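Local atomic coordinates of transcription factor cep-1 (Caenorhabditis elegans, PDB entry 1T4W), a protein that activates transcription by binding the same DNA consensus sequence as p53, promoting germline apoptosis after DNA damage and ensuring proper meiotic chromosome segregation. Residues W32-C37 and A179-D184; F62-K67 and L146-K151; M83-H88 and F137-K142; F97-Y102 and K116-T121. One frame throughout, in Å; residues are numbered along the deposited sequence.

Contact 1: residues W32-C37 and A179-D184; sequences WTKMGC and AYPRRD
At the start of the helix whose Pro-181 and Asp-184 pack on Trp-32, the carbonyl oxygen of Tyr-180 is held by two backbone donors, Arg-183 N at 2.9 Å from Tyr-180 O and, weakly, Asp-184 N. Strand 29-33 and helix 181-194 correspond in topology to parts of the loop-sheet-helix motif of the p53 fold, a unit that in human p53 faces the DNA major groove; a similar role here is probable rather than seen. The join between the segments is carried mainly by carbon-to-carbon packing. Trp-32 directs its side chain at the helix, CB lying 3.7 Å from Pro-181 CB. Its CG stands anti to the carbonyl carbon (chi1 -63°), and the indole reaches the first turn, where CD1 comes within 3.4 Å of Asp-184 CB. Asp-184 C lies above one face of the indole, offset toward the rim, and the carboxylate plane is only 24° from that of the ring. Phe-188, a turn further along the helix, also meets this ring. The proline ring is flanked by Lys-34, which crosses it at about a right angle with CG 3.7 Å from Pro-181 CD. Farther out, Lys-34 CE lies 3.8 Å from Ala-179 O, while NZ has a long, weak ion pair with Asp-18. Within segment 32-37, Thr-33 OG1 donates to Lys-34 O at 2.9 Å.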
# COMPACT_ATOMS: atom_id res chain seq x y z
N TRP A 32 -1.11 -10.63 -0.44
CA TRP A 32 -2.32 -11.18 -1.04
C TRP A 32 -3.32 -11.03 0.09
O TRP A 32 -3.01 -11.36 1.23
CB TRP A 32 -2.19 -12.67 -1.38
CG TRP A 32 -1.13 -13.00 -2.42
CD1 TRP A 32 -1.30 -13.18 -3.76
CD2 TRP A 32 0.27 -13.17 -2.16
NE1 TRP A 32 -0.10 -13.47 -4.36
CE2 TRP A 32 0.88 -13.47 -3.41
CE3 TRP A 32 1.06 -13.10 -1.01
CZ2 TRP A 32 2.26 -13.70 -3.52
CZ3 TRP A 32 2.42 -13.33 -1.12
CH2 TRP A 32 3.01 -13.63 -2.37
N THR A 33 -4.51 -10.52 -0.21
CA THR A 33 -5.55 -10.35 0.82
C THR A 33 -6.92 -10.40 0.16
O THR A 33 -7.04 -10.18 -1.04
CB THR A 33 -5.40 -8.97 1.53
OG1 THR A 33 -6.50 -8.74 2.43
CG2 THR A 33 -5.36 -7.85 0.50
N LYS A 34 -7.95 -10.71 0.94
CA LYS A 34 -9.31 -10.72 0.42
C LYS A 34 -9.77 -9.27 0.52
O LYS A 34 -9.20 -8.50 1.30
CB LYS A 34 -10.25 -11.55 1.30
CG LYS A 34 -9.94 -13.03 1.41
CD LYS A 34 -11.01 -13.62 2.27
CE LYS A 34 -10.76 -15.06 2.59
NZ LYS A 34 -11.94 -15.60 3.31
N MET A 35 -10.80 -8.88 -0.24
CA MET A 35 -11.28 -7.51 -0.11
C MET A 35 -12.14 -7.43 1.16
O MET A 35 -12.55 -8.46 1.69
CB MET A 35 -12.07 -7.07 -1.36
CG MET A 35 -13.42 -7.72 -1.58
SD MET A 35 -14.38 -6.80 -2.87
CE MET A 35 -15.24 -5.60 -1.85
N GLY A 36 -12.39 -6.24 1.67
CA GLY A 36 -13.19 -6.13 2.88
C GLY A 36 -12.50 -6.62 4.15
O GLY A 36 -13.16 -6.84 5.16
N CYS A 37 -11.19 -6.82 4.12
CA CYS A 37 -10.49 -7.29 5.32
C CYS A 37 -9.43 -6.29 5.75
O CYS A 37 -8.73 -5.71 4.90
CB CYS A 37 -9.84 -8.67 5.09
SG CYS A 37 -11.06 -10.00 4.80
N ALA A 179 -9.58 -14.16 -3.99
CA ALA A 179 -10.51 -14.95 -3.19
C ALA A 179 -9.83 -15.86 -2.15
O ALA A 179 -10.30 -16.02 -1.02
CB ALA A 179 -11.39 -15.81 -4.12
N TYR A 180 -8.70 -16.45 -2.53
CA TYR A 180 -7.98 -17.36 -1.65
C TYR A 180 -6.50 -16.94 -1.55
O TYR A 180 -5.62 -17.54 -2.17
CB TYR A 180 -8.11 -18.78 -2.21
CG TYR A 180 -9.54 -19.24 -2.21
CD1 TYR A 180 -10.18 -19.56 -1.01
CD2 TYR A 180 -10.27 -19.33 -3.39
CE1 TYR A 180 -11.55 -19.95 -0.98
CE2 TYR A 180 -11.63 -19.71 -3.39
CZ TYR A 180 -12.25 -20.02 -2.19
OH TYR A 180 -13.58 -20.38 -2.19
N PRO A 181 -6.22 -15.91 -0.74
CA PRO A 181 -4.83 -15.46 -0.61
C PRO A 181 -3.83 -16.57 -0.30
O PRO A 181 -2.70 -16.51 -0.79
CB PRO A 181 -4.91 -14.37 0.48
CG PRO A 181 -6.23 -14.61 1.18
CD PRO A 181 -7.14 -15.08 0.07
N ARG A 182 -4.21 -17.58 0.49
CA ARG A 182 -3.24 -18.65 0.81
C ARG A 182 -2.87 -19.52 -0.40
O ARG A 182 -1.76 -20.03 -0.46
CB ARG A 182 -3.73 -19.52 1.98
CG ARG A 182 -3.65 -18.79 3.33
CD ARG A 182 -2.18 -18.56 3.79
NE ARG A 182 -2.06 -17.54 4.84
CZ ARG A 182 -0.91 -17.07 5.31
NH1 ARG A 182 0.24 -17.53 4.84
NH2 ARG A 182 -0.89 -16.12 6.23
N ARG A 183 -3.78 -19.68 -1.35
CA ARG A 183 -3.47 -20.45 -2.56
C ARG A 183 -2.36 -19.72 -3.33
O ARG A 183 -1.31 -20.30 -3.64
CB ARG A 183 -4.70 -20.58 -3.47
CG ARG A 183 -4.38 -21.06 -4.89
CD ARG A 183 -5.60 -21.00 -5.79
NE ARG A 183 -6.72 -21.76 -5.23
CZ ARG A 183 -7.98 -21.67 -5.66
NH1 ARG A 183 -8.93 -22.40 -5.11
NH2 ARG A 183 -8.29 -20.83 -6.64
N ASP A 184 -2.59 -18.44 -3.62
CA ASP A 184 -1.63 -17.66 -4.38
C ASP A 184 -0.29 -17.48 -3.66
O ASP A 184 0.78 -17.56 -4.27
CB ASP A 184 -2.25 -16.31 -4.75
CG ASP A 184 -3.45 -16.46 -5.70
OD1 ASP A 184 -3.29 -17.15 -6.71
OD2 ASP A 184 -4.54 -15.90 -5.44

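Contact 2: residues F62-K67 and L146-K151; sequences FVKYDK and LDDRRK
Strand 57-65 ends beside the chain around Lys-151, the backbones coming nearest at Asp-66 and Lys-151, whose CA atoms are 5.0 Å apart, and Tyr-65 O lies 3.5 Å from Lys-151 CB. Two lysine chains then cross through their methylenes, with Lys-64 CD 3.7 Å from Lys-151 CD. Lys-64 CE approaches Asp-148 OD2 at 3.8 Å. That carboxylate forms a salt bridge with Lys-151 NZ, a weak hydrogen bond of 3.3 Å to OD2. Lys-64 bends at its last torsion (chi4 -58°), and its NZ donates to Asp-81 O; the two ammonium groups are 4.8 Å apart, Lys-64 NZ to Lys-151 NZ. An alanine in place of Lys-64 would probably leave Asp-81 O without this donor and open a gap beside the methylenes of Lys-151. At the end of segment 62-67, one water accepts from Lys-67 NZ at 2.7 Å and donates to Arg-150 O, bridging Lys-67 NZ and Arg-150 O, which are 3.7 Å apart. Residues 146-151 come just before strand 152-160, which runs antiparallel to strand 57-65 and pairs through Thr-152 with Tyr-65, so the contact lies at the end of that strand pair, on the surface.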
# COMPACT_ATOMS: atom_id res chain seq x y z
N PHE A 62 -2.32 3.92 -3.71
CA PHE A 62 -2.51 2.58 -4.20
C PHE A 62 -2.65 2.74 -5.71
O PHE A 62 -3.68 3.20 -6.23
CB PHE A 62 -3.73 1.92 -3.55
CG PHE A 62 -3.83 0.44 -3.85
CD1 PHE A 62 -2.78 -0.43 -3.51
CD2 PHE A 62 -4.98 -0.08 -4.46
CE1 PHE A 62 -2.86 -1.79 -3.78
CE2 PHE A 62 -5.08 -1.46 -4.74
CZ PHE A 62 -4.02 -2.32 -4.40
N VAL A 63 -1.58 2.37 -6.40
CA VAL A 63 -1.47 2.53 -7.84
C VAL A 63 -1.21 1.25 -8.63
O VAL A 63 -0.95 0.18 -8.06
CB VAL A 63 -0.31 3.52 -8.16
CG1 VAL A 63 -0.43 4.76 -7.27
CG2 VAL A 63 1.07 2.85 -7.95
N LYS A 64 -1.28 1.37 -9.95
CA LYS A 64 -1.02 0.24 -10.84
C LYS A 64 0.10 0.61 -11.79
O LYS A 64 0.30 1.78 -12.10
CB LYS A 64 -2.28 -0.15 -11.63
CG LYS A 64 -2.76 0.86 -12.64
CD LYS A 64 -4.12 0.45 -13.18
CE LYS A 64 -4.68 1.45 -14.18
NZ LYS A 64 -4.81 2.81 -13.60
N TYR A 65 0.84 -0.39 -12.25
CA TYR A 65 1.94 -0.15 -13.16
C TYR A 65 2.18 -1.43 -13.95
O TYR A 65 1.60 -2.48 -13.66
CB TYR A 65 3.19 0.23 -12.36
CG TYR A 65 3.82 -0.89 -11.54
CD1 TYR A 65 4.65 -1.84 -12.14
CD2 TYR A 65 3.57 -1.00 -10.17
CE1 TYR A 65 5.22 -2.90 -11.39
CE2 TYR A 65 4.13 -2.04 -9.41
CZ TYR A 65 4.95 -2.99 -10.03
OH TYR A 65 5.50 -4.02 -9.28
N ASP A 66 3.02 -1.35 -14.97
CA ASP A 66 3.33 -2.53 -15.77
C ASP A 66 4.74 -2.40 -16.30
O ASP A 66 5.53 -1.60 -15.80
CB ASP A 66 2.32 -2.68 -16.91
CG ASP A 66 2.50 -1.64 -18.00
OD1 ASP A 66 2.61 -0.44 -17.67
OD2 ASP A 66 2.51 -2.03 -19.19
N LYS A 67 5.06 -3.20 -17.31
CA LYS A 67 6.39 -3.17 -17.90
C LYS A 67 6.67 -1.86 -18.62
O LYS A 67 7.81 -1.41 -18.68
CB LYS A 67 6.55 -4.34 -18.88
CG LYS A 67 6.25 -5.71 -18.28
CD LYS A 67 4.79 -5.84 -17.85
CE LYS A 67 4.52 -7.17 -17.16
NZ LYS A 67 3.13 -7.22 -16.62
N LEU A 146 -9.53 -7.12 -18.22
CA LEU A 146 -8.35 -7.93 -18.52
C LEU A 146 -7.04 -7.14 -18.57
O LEU A 146 -6.06 -7.53 -17.94
CB LEU A 146 -8.53 -8.69 -19.84
CG LEU A 146 -7.38 -9.63 -20.23
CD1 LEU A 146 -7.08 -10.58 -19.08
CD2 LEU A 146 -7.76 -10.41 -21.49
N ASP A 147 -7.03 -6.02 -19.30
CA ASP A 147 -5.82 -5.22 -19.40
C ASP A 147 -5.36 -4.66 -18.06
O ASP A 147 -4.15 -4.57 -17.81
CB ASP A 147 -6.00 -4.09 -20.43
CG ASP A 147 -7.18 -3.19 -20.12
OD1 ASP A 147 -7.16 -2.52 -19.06
OD2 ASP A 147 -8.13 -3.16 -20.93
N ASP A 148 -6.30 -4.29 -17.20
CA ASP A 148 -5.96 -3.76 -15.87
C ASP A 148 -5.56 -4.91 -14.95
O ASP A 148 -4.71 -4.75 -14.07
CB ASP A 148 -7.14 -3.02 -15.26
CG ASP A 148 -7.20 -1.55 -15.66
OD1 ASP A 148 -8.14 -0.86 -15.22
OD2 ASP A 148 -6.30 -1.10 -16.41
N ARG A 149 -6.19 -6.06 -15.16
CA ARG A 149 -5.92 -7.24 -14.35
C ARG A 149 -4.47 -7.68 -14.52
O ARG A 149 -3.87 -8.28 -13.62
CB ARG A 149 -6.87 -8.38 -14.76
CG ARG A 149 -7.16 -9.40 -13.67
CD ARG A 149 -7.79 -10.68 -14.24
NE ARG A 149 -8.87 -10.40 -15.19
CZ ARG A 149 -10.01 -9.79 -14.88
NH1 ARG A 149 -10.23 -9.39 -13.64
NH2 ARG A 149 -10.92 -9.58 -15.82
N ARG A 150 -3.90 -7.38 -15.69
CA ARG A 150 -2.52 -7.73 -16.02
C ARG A 150 -1.51 -6.75 -15.44
O ARG A 150 -0.32 -7.05 -15.33
CB ARG A 150 -2.36 -7.82 -17.54
CG ARG A 150 -3.14 -8.99 -18.13
CD ARG A 150 -2.98 -9.08 -19.64
NE ARG A 150 -3.59 -10.30 -20.18
CZ ARG A 150 -3.16 -11.53 -19.91
NH1 ARG A 150 -2.11 -11.72 -19.11
NH2 ARG A 150 -3.78 -12.58 -20.44
N LYS A 151 -1.97 -5.56 -15.07
CA LYS A 151 -1.08 -4.59 -14.47
C LYS A 151 -0.84 -5.03 -13.02
O LYS A 151 -1.56 -5.87 -12.49
CB LYS A 151 -1.71 -3.20 -14.52
CG LYS A 151 -1.97 -2.73 -15.95
CD LYS A 151 -2.56 -1.34 -16.00
CE LYS A 151 -2.87 -0.93 -17.43
NZ LYS A 151 -3.57 0.38 -17.50
O HOH W 1 2.21 -5.89 -14.49

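Contact 3: residues M83-H88 and F137-K142; sequences MKCRSH and FMCQEK. With ZN (zinc ion), chain B.
Cys-85, His-88 and Cys-139 meet at the zinc ion, bound by Cys-85 SG and Cys-139 SG at 2.4 Å each and by His-88 ND1 at 2.0 Å. Cys-143 supplies the fourth ligand, giving the three-cysteine, one-histidine site of the p53 family. In the next shell, backbone amides hold the sulfurs. Cys-85 N donates to Cys-139 SG across the contact, 3.3 Å from N to SG and fairly straight at 163°. At the N-cap of helix 86-90, His-88 N donates to Cys-85 SG over 3.4 Å. These two N-H groups would help to stabilise negative charge on the metal-bound sulfurs. Cys-139 SG lies anti to its backbone N (chi1 -179°), which sends it toward the metal. The imidazole is backed by Met-138 O, which sits over one face, 3.4 Å from His-88 CG. Farther out, Lys-84 lies alongside Met-138, both side chains pointing the same way, and Lys-84 CG touches Cys-139 CB at 3.9 Å. The extended lysine delivers its NZ to Phe-97 O and Ser-99 O and to a salt bridge with Glu-92. The zinc thus staples the start of helix 86-90 to the loop joining strand 130-137 to helix 146-149, a loop whose Met-138 is backbone hydrogen-bonded to Phe-100 just ahead of strand 101-104.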
# COMPACT_ATOMS: atom_id res chain seq x y z
N MET A 83 -8.37 1.89 -10.05
CA MET A 83 -9.73 2.42 -10.06
C MET A 83 -10.77 1.42 -9.60
O MET A 83 -10.82 0.29 -10.07
CB MET A 83 -10.10 2.89 -11.47
CG MET A 83 -9.12 3.89 -12.08
SD MET A 83 -8.89 5.36 -11.04
CE MET A 83 -10.49 6.16 -11.16
N LYS A 84 -11.61 1.88 -8.69
CA LYS A 84 -12.68 1.06 -8.11
C LYS A 84 -13.71 0.77 -9.22
O LYS A 84 -13.97 1.63 -10.05
CB LYS A 84 -13.31 1.87 -6.99
CG LYS A 84 -14.06 1.08 -5.96
CD LYS A 84 -14.50 2.04 -4.87
CE LYS A 84 -15.15 1.33 -3.73
NZ LYS A 84 -15.26 2.32 -2.63
N CYS A 85 -14.30 -0.43 -9.25
CA CYS A 85 -15.29 -0.70 -10.30
C CYS A 85 -16.59 0.04 -10.01
O CYS A 85 -16.83 0.53 -8.89
CB CYS A 85 -15.57 -2.20 -10.45
SG CYS A 85 -16.56 -2.94 -9.15
N ARG A 86 -17.44 0.10 -11.02
CA ARG A 86 -18.70 0.81 -10.92
C ARG A 86 -19.57 0.27 -9.81
O ARG A 86 -20.07 1.05 -9.00
CB ARG A 86 -19.46 0.72 -12.26
CG ARG A 86 -20.69 1.62 -12.38
CD ARG A 86 -21.64 1.09 -13.48
NE ARG A 86 -22.32 -0.11 -12.99
CZ ARG A 86 -23.20 -0.12 -11.98
NH1 ARG A 86 -23.51 1.02 -11.38
NH2 ARG A 86 -23.73 -1.26 -11.54
N SER A 87 -19.75 -1.05 -9.74
CA SER A 87 -20.62 -1.61 -8.71
C SER A 87 -20.13 -1.46 -7.28
O SER A 87 -20.93 -1.32 -6.36
CB SER A 87 -20.93 -3.08 -8.98
OG SER A 87 -19.79 -3.88 -8.81
N HIS A 88 -18.81 -1.52 -7.06
CA HIS A 88 -18.35 -1.35 -5.69
C HIS A 88 -18.39 0.12 -5.32
O HIS A 88 -18.58 0.48 -4.16
CB HIS A 88 -16.95 -1.95 -5.50
CG HIS A 88 -16.96 -3.42 -5.29
ND1 HIS A 88 -16.18 -4.29 -6.03
CD2 HIS A 88 -17.68 -4.20 -4.43
CE1 HIS A 88 -16.43 -5.54 -5.65
NE2 HIS A 88 -17.33 -5.50 -4.68
N PHE A 137 -9.24 -2.96 1.39
CA PHE A 137 -9.54 -2.81 -0.04
C PHE A 137 -11.00 -3.13 -0.30
O PHE A 137 -11.51 -4.17 0.14
CB PHE A 137 -8.61 -3.72 -0.85
CG PHE A 137 -7.16 -3.42 -0.63
CD1 PHE A 137 -6.54 -2.36 -1.32
CD2 PHE A 137 -6.43 -4.12 0.31
CE1 PHE A 137 -5.20 -2.00 -1.05
CE2 PHE A 137 -5.09 -3.77 0.59
CZ PHE A 137 -4.47 -2.71 -0.09
N MET A 138 -11.69 -2.22 -0.98
CA MET A 138 -13.11 -2.39 -1.23
C MET A 138 -13.49 -2.72 -2.67
O MET A 138 -14.59 -2.42 -3.12
CB MET A 138 -13.87 -1.17 -0.72
CG MET A 138 -13.77 -0.99 0.81
SD MET A 138 -14.29 -2.48 1.74
CE MET A 138 -16.06 -2.41 1.46
N CYS A 139 -12.56 -3.34 -3.39
CA CYS A 139 -12.82 -3.77 -4.75
C CYS A 139 -11.74 -4.82 -4.95
O CYS A 139 -10.85 -4.97 -4.10
CB CYS A 139 -12.70 -2.58 -5.73
SG CYS A 139 -13.01 -2.94 -7.47
N GLN A 140 -11.82 -5.59 -6.01
CA GLN A 140 -10.81 -6.61 -6.16
C GLN A 140 -10.39 -6.88 -7.59
O GLN A 140 -10.99 -6.38 -8.54
CB GLN A 140 -11.31 -7.88 -5.49
CG GLN A 140 -12.51 -8.48 -6.16
CD GLN A 140 -13.14 -9.53 -5.29
OE1 GLN A 140 -12.45 -10.30 -4.63
NE2 GLN A 140 -14.47 -9.59 -5.29
N GLU A 141 -9.34 -7.69 -7.72
CA GLU A 141 -8.80 -8.05 -9.02
C GLU A 141 -9.89 -8.56 -9.96
O GLU A 141 -9.95 -8.17 -11.12
CB GLU A 141 -7.73 -9.14 -8.82
CG GLU A 141 -6.74 -9.28 -9.95
CD GLU A 141 -5.72 -10.35 -9.66
OE1 GLU A 141 -6.04 -11.54 -9.85
OE2 GLU A 141 -4.62 -9.99 -9.20
N LYS A 142 -10.74 -9.44 -9.44
CA LYS A 142 -11.80 -10.03 -10.24
C LYS A 142 -12.66 -8.99 -10.96
O LYS A 142 -13.16 -9.24 -12.06
CB LYS A 142 -12.66 -10.92 -9.35
CG LYS A 142 -13.59 -11.85 -10.08
CD LYS A 142 -14.37 -12.72 -9.10
CE LYS A 142 -15.28 -13.70 -9.85
NZ LYS A 142 -16.08 -14.55 -8.92
ZN ZN B . -15.09 -4.05 -7.63

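Contact 4: residues F97-Y102 and K116-T121; sequences FDSFFY and KGSTFT
Ser-99 OG lies 3.3 Å from Ser-118 OG and near the plane of the Phe-120 ring at its edge. OG stands anti to the backbone N (chi1 -174°), and it donates to Phe-101 O at 2.8 Å, in the carbonyl plane and on a lone pair, a bond within the segment at the start of strand 101-104. Phe-100 takes part through its backbone: one water accepts from Phe-100 N and bonds Ser-118 OG at 3.0 Å, a hydroxyl that also bonds Tyr-112 OH. The rings of Phe-101 and Phe-120 meet as an offset edge-to-face pair, with centroids 5.3 Å apart and planes at 65°. The edge of Phe-120 faces Phe-101, with Phe-120 CD1 3.5 Å from Phe-101 CE2, while Phe-120 CE1 reaches Phe-101 O at 3.3 Å. An alanine at Phe-101 would probably open a gap and leave the CD1-CE1 edge of Phe-120 without the ring it packs on. At Tyr-102, CA lies 3.9 Å from Phe-120 CZ; the hydroxyl bonds Pro-96 O. Strand 101-104 is an outermost strand of the four-stranded antiparallel sheet, and strand 119-123 lies between 57-65 and 109-113 in the seven-stranded sheet, so these aromatic rings join the two layers of the p53-like beta-sandwich.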
# COMPACT_ATOMS: atom_id res chain seq x y z
N PHE A 97 -16.64 7.57 -1.50
CA PHE A 97 -17.17 6.33 -2.06
C PHE A 97 -16.41 5.72 -3.22
O PHE A 97 -16.45 4.50 -3.43
CB PHE A 97 -18.63 6.54 -2.46
CG PHE A 97 -19.47 7.10 -1.35
CD1 PHE A 97 -19.64 6.38 -0.16
CD2 PHE A 97 -20.07 8.35 -1.47
CE1 PHE A 97 -20.39 6.91 0.89
CE2 PHE A 97 -20.82 8.88 -0.43
CZ PHE A 97 -20.98 8.16 0.75
N ASP A 98 -15.69 6.55 -3.97
CA ASP A 98 -14.97 6.01 -5.12
C ASP A 98 -13.52 5.61 -4.83
O ASP A 98 -12.80 5.21 -5.75
CB ASP A 98 -15.01 7.01 -6.27
CG ASP A 98 -14.42 8.34 -5.90
OD1 ASP A 98 -14.14 8.53 -4.70
OD2 ASP A 98 -14.24 9.20 -6.79
N SER A 99 -13.07 5.71 -3.57
CA SER A 99 -11.68 5.32 -3.28
C SER A 99 -11.59 3.79 -3.27
O SER A 99 -12.46 3.11 -2.72
CB SER A 99 -11.22 5.86 -1.94
OG SER A 99 -9.84 5.58 -1.75
N PHE A 100 -10.55 3.26 -3.89
CA PHE A 100 -10.36 1.82 -3.94
C PHE A 100 -10.06 1.27 -2.53
O PHE A 100 -10.45 0.14 -2.18
CB PHE A 100 -9.21 1.49 -4.90
CG PHE A 100 -9.19 0.06 -5.38
CD1 PHE A 100 -8.74 -0.97 -4.55
CD2 PHE A 100 -9.67 -0.27 -6.65
CE1 PHE A 100 -8.77 -2.32 -4.97
CE2 PHE A 100 -9.71 -1.61 -7.08
CZ PHE A 100 -9.26 -2.63 -6.24
N PHE A 101 -9.39 2.08 -1.72
CA PHE A 101 -8.98 1.66 -0.39
C PHE A 101 -9.25 2.69 0.70
O PHE A 101 -9.43 3.87 0.41
CB PHE A 101 -7.48 1.34 -0.39
CG PHE A 101 -6.59 2.54 -0.56
CD1 PHE A 101 -6.56 3.23 -1.77
CD2 PHE A 101 -5.80 3.01 0.49
CE1 PHE A 101 -5.76 4.37 -1.93
CE2 PHE A 101 -4.99 4.14 0.34
CZ PHE A 101 -4.97 4.82 -0.87
N TYR A 102 -9.25 2.24 1.94
CA TYR A 102 -9.47 3.12 3.09
C TYR A 102 -8.49 2.79 4.22
O TYR A 102 -7.87 1.72 4.25
CB TYR A 102 -10.91 2.98 3.61
CG TYR A 102 -11.95 3.23 2.54
CD1 TYR A 102 -12.39 2.20 1.69
CD2 TYR A 102 -12.46 4.52 2.32
CE1 TYR A 102 -13.30 2.45 0.66
CE2 TYR A 102 -13.35 4.77 1.30
CZ TYR A 102 -13.77 3.74 0.46
OH TYR A 102 -14.60 4.03 -0.58
N LYS A 116 -4.04 14.91 -6.51
CA LYS A 116 -2.89 14.35 -7.23
C LYS A 116 -2.90 12.83 -7.20
O LYS A 116 -1.85 12.19 -7.21
CB LYS A 116 -1.59 14.86 -6.61
CG LYS A 116 -1.55 16.35 -6.37
CD LYS A 116 -0.11 16.80 -6.13
CE LYS A 116 -0.04 18.15 -5.42
NZ LYS A 116 -0.40 18.04 -3.97
N GLY A 117 -4.11 12.26 -7.19
CA GLY A 117 -4.27 10.83 -7.12
C GLY A 117 -4.79 10.52 -5.73
O GLY A 117 -4.47 11.24 -4.77
N SER A 118 -5.61 9.48 -5.61
CA SER A 118 -6.19 9.06 -4.34
C SER A 118 -5.08 8.89 -3.28
O SER A 118 -4.25 7.99 -3.35
CB SER A 118 -6.96 7.75 -4.54
OG SER A 118 -7.72 7.42 -3.40
N THR A 119 -5.07 9.77 -2.28
CA THR A 119 -4.02 9.75 -1.27
C THR A 119 -4.53 10.03 0.14
O THR A 119 -5.29 10.97 0.35
CB THR A 119 -2.96 10.85 -1.58
OG1 THR A 119 -2.42 10.65 -2.88
CG2 THR A 119 -1.84 10.84 -0.52
N PHE A 120 -4.10 9.21 1.09
CA PHE A 120 -4.45 9.45 2.48
C PHE A 120 -3.16 10.03 3.06
O PHE A 120 -2.08 9.47 2.87
CB PHE A 120 -4.82 8.16 3.22
CG PHE A 120 -6.24 7.70 2.97
CD1 PHE A 120 -6.56 6.94 1.84
CD2 PHE A 120 -7.26 8.07 3.83
CE1 PHE A 120 -7.89 6.57 1.57
CE2 PHE A 120 -8.59 7.71 3.57
CZ PHE A 120 -8.90 6.96 2.44
N THR A 121 -3.28 11.17 3.71
CA THR A 121 -2.13 11.82 4.33
C THR A 121 -2.21 11.76 5.84
O THR A 121 -3.14 12.31 6.46
CB THR A 121 -2.00 13.29 3.90
OG1 THR A 121 -1.82 13.36 2.48
CG2 THR A 121 -0.78 13.94 4.58
O HOH W 2 -8.31 4.90 -4.84

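Contact 3 holds the zinc ion, and each of the other three touches contact 3. Contact 1, its centre 14 Å from that of contact 3, reaches the site through Met-35, whose CE lies 3.5 Å from His-88 NE2, and through a probable hydrogen bond from Gly-36 N to Phe-137 O. Contact 4, its centre 13 Å from that of contact 3, is bonded to it through Lys-84 NZ, 2.6 Å from Phe-97 O, and Phe-100 CE2 sits 3.4 Å from Cys-139 CB. Contact 2 touches contact 3 where Phe-62 CZ meets Phe-137 CE1 at 3.6 Å, and contact 4 where Phe-62 CB meets Phe-101 CE1. Contacts 1 and 2 stay about 8 Å apart at their nearest atoms.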